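Local coordinates for protein glutathione S-transferase (Burkholderia glumae, PDB 4ISD) that binds glutathione, largely through its thioredoxin-like domain, and probably conjugates it to electrophilic substrates, at residues M22-V27 with W166-D172; L147-A151 with F173-L177; A151-D157 with P188-L192. All coordinates share one frame; numbering follows the deposited sequence.

Contact 1 of 3, residues M22-V27 with W166-D172; sequences MSAFVV and WCIADTD
M22, S23, V26 and V27 meet W166, I168, T171 and D172 in a buried helix-helix contact between the two domains. Helix 19-31 belongs to the thioredoxin-like N-terminal domain. Helix 168-177 belongs to the helical C-terminal domain. The short segments run nearly antiparallel, at 150°, with their axes 9.8 Å apart.

One polar bond crosses the interface. S23 OG donates to D172 OD1 at 2.8 Å, and OD1 accepts through its syn lone pair, on the side of OD2. That other oxygen, OD2, is held by a salt bridge to R112 and a hydrogen bond to Q108. Both carboxylate oxygens are therefore engaged, and the positive charge of R112 probably favours an ionised D172.

The rest is apolar. I168 reaches between S23 and V27. Its CG1 lies anti to the backbone N (chi1 -166°), which carries CD1 toward helix 19-31. V27 CG2 meets I168 CG1 at 3.5 Å, the two side chains lying at about a right angle. V26 CG1 lies 3.7 Å from both I168 CD1 and W166 CZ2, and T171 OG1 is also close to it. The T171 methyl CG2 meets M22 CE at 3.9 Å. The W166 ring is also contacted from its own segment: I168 N lies above one face, toward the rim, and NE1 makes a weak bond to T171 OG1, in the ring plane. R201 adds a cation-pi contact.

At the start of helix 168-177, C167 N donates to D170 OD2 at 2.9 Å. This is the half of a capping box that the aspartate provides, as in the N-capping motif of this helix in the GST family. R112 also lines the glutathione pocket, so D172 is a second-shell partner of the domain-interface binding site.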
loop_
_atom_site.group_PDB
_atom_site.type_symbol
_atom_site.label_atom_id
_atom_site.label_comp_id
_atom_site.label_asym_id
_atom_site.label_seq_id
_atom_site.Cartn_x
_atom_site.Cartn_y
_atom_site.Cartn_z
ATOM N N MET A 22 12.925 -3.620 7.517
ATOM C CA MET A 22 12.863 -4.846 8.297
ATOM C C MET A 22 11.814 -5.802 7.741
ATOM O O MET A 22 12.014 -7.026 7.693
ATOM C CB MET A 22 12.553 -4.511 9.744
ATOM C CG MET A 22 12.386 -5.716 10.623
ATOM S SD MET A 22 12.216 -5.205 12.333
ATOM C CE MET A 22 11.104 -6.491 12.860
ATOM N N SER A 23 10.705 -5.233 7.293
ATOM C CA SER A 23 9.620 -6.014 6.721
ATOM C C SER A 23 10.052 -6.819 5.496
ATOM O O SER A 23 9.729 -8.005 5.382
ATOM C CB SER A 23 8.466 -5.095 6.345
ATOM O OG SER A 23 7.350 -5.872 5.951
ATOM N N ALA A 24 10.777 -6.173 4.582
ATOM C CA ALA A 24 11.220 -6.846 3.359
ATOM C C ALA A 24 12.262 -7.907 3.693
ATOM O O ALA A 24 12.245 -9.018 3.147
ATOM C CB ALA A 24 11.778 -5.836 2.331
ATOM N N PHE A 25 13.179 -7.544 4.580
ATOM C CA PHE A 25 14.187 -8.466 5.057
ATOM C C PHE A 25 13.495 -9.705 5.625
ATOM O O PHE A 25 13.961 -10.832 5.424
ATOM C CB PHE A 25 15.059 -7.786 6.123
ATOM C CG PHE A 25 16.124 -8.681 6.717
ATOM C CD1 PHE A 25 15.791 -9.671 7.640
ATOM C CD2 PHE A 25 17.458 -8.512 6.375
ATOM C CE1 PHE A 25 16.773 -10.502 8.202
ATOM C CE2 PHE A 25 18.445 -9.323 6.926
ATOM C CZ PHE A 25 18.102 -10.328 7.850
ATOM N N VAL A 26 12.388 -9.508 6.338
ATOM C CA VAL A 26 11.735 -10.650 6.984
ATOM C C VAL A 26 11.120 -11.579 5.947
ATOM O O VAL A 26 11.148 -12.801 6.108
ATOM C CB VAL A 26 10.706 -10.229 8.068
ATOM C CG1 VAL A 26 9.754 -11.372 8.391
ATOM C CG2 VAL A 26 11.432 -9.742 9.331
ATOM N N VAL A 27 10.607 -11.005 4.858
ATOM C CA VAL A 27 10.019 -11.823 3.797
ATOM C C VAL A 27 11.058 -12.762 3.188
ATOM O O VAL A 27 10.823 -13.973 3.067
ATOM C CB VAL A 27 9.360 -10.959 2.712
ATOM C CG1 VAL A 27 8.832 -11.821 1.583
ATOM C CG2 VAL A 27 8.235 -10.157 3.314
ATOM N N TRP A 166 1.187 -17.154 10.896
ATOM C CA TRP A 166 1.938 -15.928 10.670
ATOM C C TRP A 166 1.822 -15.479 9.216
ATOM O O TRP A 166 1.797 -16.303 8.302
ATOM C CB TRP A 166 3.408 -16.131 11.024
ATOM C CG TRP A 166 4.271 -14.950 10.692
ATOM C CD1 TRP A 166 4.566 -13.895 11.507
ATOM C CD2 TRP A 166 4.961 -14.705 9.461
ATOM N NE1 TRP A 166 5.398 -13.003 10.857
ATOM C CE2 TRP A 166 5.649 -13.482 9.602
ATOM C CE3 TRP A 166 5.053 -15.401 8.254
ATOM C CZ2 TRP A 166 6.423 -12.948 8.587
ATOM C CZ3 TRP A 166 5.818 -14.864 7.245
ATOM C CH2 TRP A 166 6.488 -13.647 7.415
ATOM N N CYS A 167 1.717 -14.169 9.013
ATOM C CA CYS A 167 1.959 -13.582 7.697
ATOM C C CYS A 167 2.772 -12.306 7.902
ATOM O O CYS A 167 2.932 -11.854 9.048
ATOM C CB CYS A 167 0.659 -13.322 6.924
ATOM S SG CYS A 167 -0.485 -12.112 7.623
ATOM N N ILE A 168 3.294 -11.742 6.811
ATOM C CA ILE A 168 4.139 -10.551 6.899
ATOM C C ILE A 168 3.406 -9.370 7.542
ATOM O O ILE A 168 4.044 -8.484 8.110
ATOM C CB ILE A 168 4.733 -10.124 5.515
ATOM C CG1 ILE A 168 5.862 -9.116 5.720
ATOM C CG2 ILE A 168 3.660 -9.560 4.577
ATOM C CD1 ILE A 168 6.961 -9.643 6.614
ATOM N N ALA A 169 2.073 -9.370 7.472
ATOM C CA ALA A 169 1.265 -8.317 8.095
ATOM C C ALA A 169 1.495 -8.235 9.588
ATOM O O ALA A 169 1.422 -7.143 10.150
ATOM C CB ALA A 169 -0.204 -8.527 7.821
ATOM N N ASP A 170 1.769 -9.391 10.215
ATOM C CA ASP A 170 1.996 -9.491 11.665
ATOM C C ASP A 170 3.278 -8.805 12.117
ATOM O O ASP A 170 3.290 -8.134 13.149
ATOM C CB ASP A 170 2.015 -10.945 12.141
ATOM C CG ASP A 170 0.674 -11.630 11.976
ATOM O OD1 ASP A 170 -0.290 -11.173 12.634
ATOM O OD2 ASP A 170 0.588 -12.623 11.198
ATOM N N THR A 171 4.359 -8.985 11.358
ATOM C CA THR A 171 5.597 -8.254 11.635
ATOM C C THR A 171 5.316 -6.758 11.568
ATOM O O THR A 171 5.727 -5.994 12.445
ATOM C CB THR A 171 6.686 -8.551 10.596
ATOM O OG1 THR A 171 6.790 -9.964 10.397
ATOM C CG2 THR A 171 8.029 -8.005 11.061
ATOM N N ASP A 172 4.606 -6.352 10.517
ATOM C CA ASP A 172 4.296 -4.949 10.298
ATOM C C ASP A 172 3.469 -4.394 11.436
ATOM O O ASP A 172 3.733 -3.292 11.930
ATOM C CB ASP A 172 3.539 -4.781 8.983
ATOM C CG ASP A 172 4.436 -4.933 7.784
ATOM O OD1 ASP A 172 5.681 -4.949 7.985
ATOM O OD2 ASP A 172 3.895 -5.023 6.656
#

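Contact 2 of 3, residues L147-A151 with F173-L177; sequences LLSAA and FALML
L147, A150 and A151 of helix 139-154 pack against F173, M176 and L177 of helix 168-177, with no hydrogen bond between them. L147 carries one side. Its CG stands anti to the backbone N (chi1 -174°), and the chain reaches straight toward the other helix. There its two methyls divide the work. CD1 meets L177 CD2 at 3.7 Å and F173 CE1 at 4.1 Å, while CD2 lies near the M176 carbonyl oxygen.

L177 reaches toward helix 139-154. With CG anti to the carbonyl carbon (chi1 -68°), CD1 lies above the centre of the F173 ring and CD2 touches A151 CB at 3.6 Å. F173 extends its ring toward helix 139-154, and the ring presents its edge to the backbone there, with A151 N in the ring plane. F173 CZ comes to 3.8 Å from A151 CA. M176 starts out toward helix 139-154, and M176 CG lies loosely near L147 CD1, but its sulfur end leads away.

Helix 98-113 adds L107 beside F173, W110 beside A150 and I111 beside M176. Helix 189-199 meets L177 through Y194 and V195, and L57 of the second subunit packs on A150.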
loop_
_atom_site.group_PDB
_atom_site.type_symbol
_atom_site.label_atom_id
_atom_site.label_comp_id
_atom_site.label_asym_id
_atom_site.label_seq_id
_atom_site.Cartn_x
_atom_site.Cartn_y
_atom_site.Cartn_z
ATOM N N LEU A 147 -5.388 2.751 16.834
ATOM C CA LEU A 147 -4.386 1.689 16.944
ATOM C C LEU A 147 -4.754 0.685 18.037
ATOM O O LEU A 147 -4.755 -0.521 17.813
ATOM C CB LEU A 147 -2.995 2.263 17.223
ATOM C CG LEU A 147 -1.931 1.167 17.194
ATOM C CD1 LEU A 147 -2.035 0.418 15.874
ATOM C CD2 LEU A 147 -0.517 1.712 17.413
ATOM N N LEU A 148 -5.090 1.186 19.220
ATOM C CA LEU A 148 -5.391 0.293 20.333
ATOM C C LEU A 148 -6.640 -0.530 20.063
ATOM O O LEU A 148 -6.696 -1.709 20.394
ATOM C CB LEU A 148 -5.540 1.078 21.627
ATOM C CG LEU A 148 -5.693 0.219 22.871
ATOM C CD1 LEU A 148 -4.447 -0.605 23.077
ATOM C CD2 LEU A 148 -5.953 1.107 24.061
ATOM N N SER A 149 -7.634 0.093 19.443
ATOM C CA SER A 149 -8.883 -0.591 19.135
ATOM C C SER A 149 -8.676 -1.694 18.109
ATOM O O SER A 149 -9.277 -2.761 18.218
ATOM C CB SER A 149 -9.927 0.397 18.626
ATOM O OG SER A 149 -11.139 -0.276 18.329
ATOM N N ALA A 150 -7.826 -1.438 17.116
ATOM C CA ALA A 150 -7.497 -2.467 16.135
ATOM C C ALA A 150 -6.795 -3.635 16.823
ATOM O O ALA A 150 -7.118 -4.798 16.577
ATOM C CB ALA A 150 -6.621 -1.900 15.034
ATOM N N ALA A 151 -5.834 -3.310 17.687
ATOM C CA ALA A 151 -5.056 -4.315 18.403
ATOM C C ALA A 151 -5.961 -5.189 19.271
ATOM O O ALA A 151 -5.819 -6.412 19.287
ATOM C CB ALA A 151 -3.991 -3.649 19.259
ATOM N N PHE A 173 2.464 -5.171 11.842
ATOM C CA PHE A 173 1.579 -4.789 12.934
ATOM C C PHE A 173 2.369 -4.655 14.236
ATOM O O PHE A 173 2.232 -3.659 14.959
ATOM C CB PHE A 173 0.471 -5.826 13.114
ATOM C CG PHE A 173 -0.723 -5.309 13.850
ATOM C CD1 PHE A 173 -1.015 -3.952 13.851
ATOM C CD2 PHE A 173 -1.561 -6.174 14.533
ATOM C CE1 PHE A 173 -2.117 -3.464 14.513
ATOM C CE2 PHE A 173 -2.662 -5.693 15.211
ATOM C CZ PHE A 173 -2.942 -4.332 15.200
ATOM N N ALA A 174 3.202 -5.659 14.514
ATOM C CA ALA A 174 3.957 -5.707 15.757
ATOM C C ALA A 174 4.887 -4.513 15.862
ATOM O O ALA A 174 4.953 -3.866 16.918
ATOM C CB ALA A 174 4.730 -6.996 15.865
ATOM N N LEU A 175 5.591 -4.206 14.772
ATOM C CA LEU A 175 6.410 -2.988 14.733
ATOM C C LEU A 175 5.587 -1.750 15.054
ATOM O O LEU A 175 5.975 -0.955 15.910
ATOM C CB LEU A 175 7.118 -2.818 13.388
ATOM C CG LEU A 175 7.986 -4.035 13.073
ATOM C CD1 LEU A 175 8.867 -3.831 11.843
ATOM C CD2 LEU A 175 8.809 -4.396 14.292
ATOM N N MET A 176 4.438 -1.604 14.388
ATOM C CA MET A 176 3.594 -0.417 14.578
ATOM C C MET A 176 3.069 -0.342 15.998
ATOM O O MET A 176 3.048 0.738 16.589
ATOM C CB MET A 176 2.431 -0.400 13.582
ATOM C CG MET A 176 1.515 0.831 13.660
ATOM S SD MET A 176 2.222 2.438 13.159
ATOM C CE MET A 176 3.355 1.962 11.861
ATOM N N LEU A 177 2.678 -1.490 16.565
ATOM C CA LEU A 177 2.142 -1.509 17.929
ATOM C C LEU A 177 3.114 -0.977 18.982
ATOM O O LEU A 177 2.706 -0.672 20.094
ATOM C CB LEU A 177 1.630 -2.898 18.327
ATOM C CG LEU A 177 0.375 -3.366 17.581
ATOM C CD1 LEU A 177 0.096 -4.834 17.872
ATOM C CD2 LEU A 177 -0.836 -2.488 17.914
#

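Contact 3 of 3, residues A151-D157 with P188-L192; sequences ADRLIDD and PPKVL
The ammonium group of K190 donates to two backbone oxygens, D152 O and I155 O, where helix 139-154 ends. K190 sits in the first turn of helix 189-199, so this bond pair ties two helices of the all-helical GST C-terminal domain together. K190 NZ lies 2.6 Å from I155 O, almost in line with the carbonyl bond, at 175°. Its bond to D152 O is 2.8 Å long and more bent, at 138°, with the donor slightly tilted from the carbonyl plane.

Beyond CG the lysine chain is fully extended, which brings NZ across to the helix end. A positive charge there is probably favoured by the carboxyl-end dipole of helix 139-154. D152 OD2 and D156 OD1 stand near NZ, but both are beyond salt-bridge range. They would still add to a negative field around the amine.

At the base of the lysine, D157 lies beside CB, its OD2 at 3.8 Å from K190 CB. Its main polar partner is R193, one turn further along helix 189-199, which forms a salt bridge with OD2. P188 covers the other end of the contact, and its CG touches the D152 carboxylate.

Inside this polar rim lies a small apolar patch. I155, the first residue to leave the helical conformation, points into it together with V191. A151 adds its CB against V191 CG1 at 4.2 Å. I155 CG2 comes close to the K190 backbone oxygen. I155 CD1 meets V191 CB at 3.7 Å, with the isoleucine side chain set crosswise to the valine.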
loop_
_atom_site.group_PDB
_atom_site.type_symbol
_atom_site.label_atom_id
_atom_site.label_comp_id
_atom_site.label_asym_id
_atom_site.label_seq_id
_atom_site.Cartn_x
_atom_site.Cartn_y
_atom_site.Cartn_z
ATOM N N ALA A 151 -5.834 -3.310 17.687
ATOM C CA ALA A 151 -5.056 -4.315 18.403
ATOM C C ALA A 151 -5.961 -5.189 19.271
ATOM O O ALA A 151 -5.819 -6.412 19.287
ATOM C CB ALA A 151 -3.991 -3.649 19.259
ATOM N N ASP A 152 -6.899 -4.560 19.971
ATOM C CA ASP A 152 -7.792 -5.285 20.860
ATOM C C ASP A 152 -8.720 -6.201 20.066
ATOM O O ASP A 152 -9.060 -7.295 20.519
ATOM C CB ASP A 152 -8.589 -4.309 21.732
ATOM C CG ASP A 152 -9.379 -5.004 22.829
ATOM O OD1 ASP A 152 -10.557 -5.351 22.592
ATOM O OD2 ASP A 152 -8.830 -5.197 23.936
ATOM N N ARG A 153 -9.109 -5.766 18.872
ATOM C CA ARG A 153 -10.040 -6.538 18.045
ATOM C C ARG A 153 -9.389 -7.714 17.284
ATOM O O ARG A 153 -10.028 -8.743 17.078
ATOM C CB ARG A 153 -10.795 -5.616 17.068
ATOM N N LEU A 154 -8.127 -7.561 16.878
ATOM C CA LEU A 154 -7.478 -8.510 15.969
ATOM C C LEU A 154 -6.552 -9.495 16.658
ATOM O O LEU A 154 -6.273 -10.567 16.124
ATOM C CB LEU A 154 -6.649 -7.760 14.921
ATOM C CG LEU A 154 -7.321 -6.756 13.992
ATOM C CD1 LEU A 154 -6.260 -6.112 13.105
ATOM C CD2 LEU A 154 -8.397 -7.422 13.149
ATOM N N ILE A 155 -6.041 -9.121 17.824
ATOM C CA ILE A 155 -5.138 -9.992 18.567
ATOM C C ILE A 155 -5.869 -10.843 19.602
ATOM O O ILE A 155 -6.631 -10.323 20.419
ATOM C CB ILE A 155 -4.054 -9.183 19.273
ATOM C CG1 ILE A 155 -3.259 -8.386 18.247
ATOM C CG2 ILE A 155 -3.144 -10.110 20.085
ATOM C CD1 ILE A 155 -2.440 -7.258 18.845
ATOM N N ASP A 156 -5.644 -12.151 19.557
ATOM C CA ASP A 156 -6.211 -13.055 20.555
ATOM C C ASP A 156 -5.142 -14.049 21.021
ATOM O O ASP A 156 -4.325 -14.497 20.221
ATOM C CB ASP A 156 -7.428 -13.800 19.998
ATOM C CG ASP A 156 -8.387 -14.256 21.096
ATOM O OD1 ASP A 156 -8.683 -13.453 22.012
ATOM O OD2 ASP A 156 -8.847 -15.421 21.052
ATOM N N ASP A 157 -5.134 -14.395 22.304
ATOM C CA ASP A 157 -4.129 -15.341 22.795
ATOM C C ASP A 157 -4.215 -16.718 22.117
ATOM O O ASP A 157 -3.200 -17.398 21.973
ATOM C CB ASP A 157 -4.114 -15.428 24.328
ATOM C CG ASP A 157 -3.341 -14.270 24.967
ATOM O OD1 ASP A 157 -2.370 -13.812 24.337
ATOM O OD2 ASP A 157 -3.691 -13.803 26.075
ATOM N N PRO A 188 -3.789 -3.725 26.886
ATOM C CA PRO A 188 -4.083 -5.124 27.218
ATOM C C PRO A 188 -2.869 -6.022 27.012
ATOM O O PRO A 188 -2.325 -6.065 25.899
ATOM C CB PRO A 188 -5.169 -5.495 26.206
ATOM C CG PRO A 188 -5.874 -4.206 25.948
ATOM C CD PRO A 188 -4.790 -3.160 25.963
ATOM N N PRO A 189 -2.451 -6.740 28.069
ATOM C CA PRO A 189 -1.251 -7.583 28.015
ATOM C C PRO A 189 -1.258 -8.560 26.835
ATOM O O PRO A 189 -0.182 -8.871 26.315
ATOM C CB PRO A 189 -1.260 -8.324 29.368
ATOM C CG PRO A 189 -2.616 -8.087 29.947
ATOM C CD PRO A 189 -3.096 -6.783 29.390
ATOM N N LYS A 190 -2.440 -9.000 26.399
ATOM C CA LYS A 190 -2.539 -9.841 25.205
ATOM C C LYS A 190 -1.882 -9.225 23.968
ATOM O O LYS A 190 -1.453 -9.961 23.075
ATOM C CB LYS A 190 -3.983 -10.201 24.871
ATOM C CG LYS A 190 -4.750 -9.110 24.137
ATOM C CD LYS A 190 -6.109 -9.633 23.689
ATOM C CE LYS A 190 -6.953 -8.563 23.033
ATOM N NZ LYS A 190 -8.060 -9.208 22.258
ATOM N N VAL A 191 -1.798 -7.895 23.893
ATOM C CA VAL A 191 -1.097 -7.304 22.757
ATOM C C VAL A 191 0.396 -7.173 23.028
ATOM O O VAL A 191 1.206 -7.262 22.108
ATOM C CB VAL A 191 -1.727 -5.974 22.236
ATOM C CG1 VAL A 191 -3.101 -5.731 22.844
ATOM C CG2 VAL A 191 -0.787 -4.795 22.440
ATOM N N LEU A 192 0.757 -6.978 24.292
ATOM C CA LEU A 192 2.157 -7.046 24.695
ATOM C C LEU A 192 2.743 -8.401 24.313
ATOM O O LEU A 192 3.864 -8.480 23.805
ATOM C CB LEU A 192 2.292 -6.842 26.205
ATOM C CG LEU A 192 1.923 -5.442 26.701
ATOM C CD1 LEU A 192 2.150 -5.342 28.207
ATOM C CD2 LEU A 192 2.685 -4.342 25.928
#

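How the contacts relate
Helix 168-177 links contacts 1 and 2: its start faces the N-terminal domain and its later turns face helix 139-154. The two contacts also meet directly: M22 CE lies 3.4 Å from L175 CD2, on the side of helix 168-177 that faces helix 19-31. Helix 139-154 links contacts 2 and 3, which share A151. I155 continues from contact 3 into contact 2, its CD1 lying 3.6 Å from L177 CD1. Contact 1 is nearest the centre of the chain and buries a carboxylate that other side chains satisfy. Contact 2 is also buried but purely apolar. Contact 3 is partly exposed, with a charged amine on backbone oxygens and acidic groups around it. Contacts 1 and 3 do not touch.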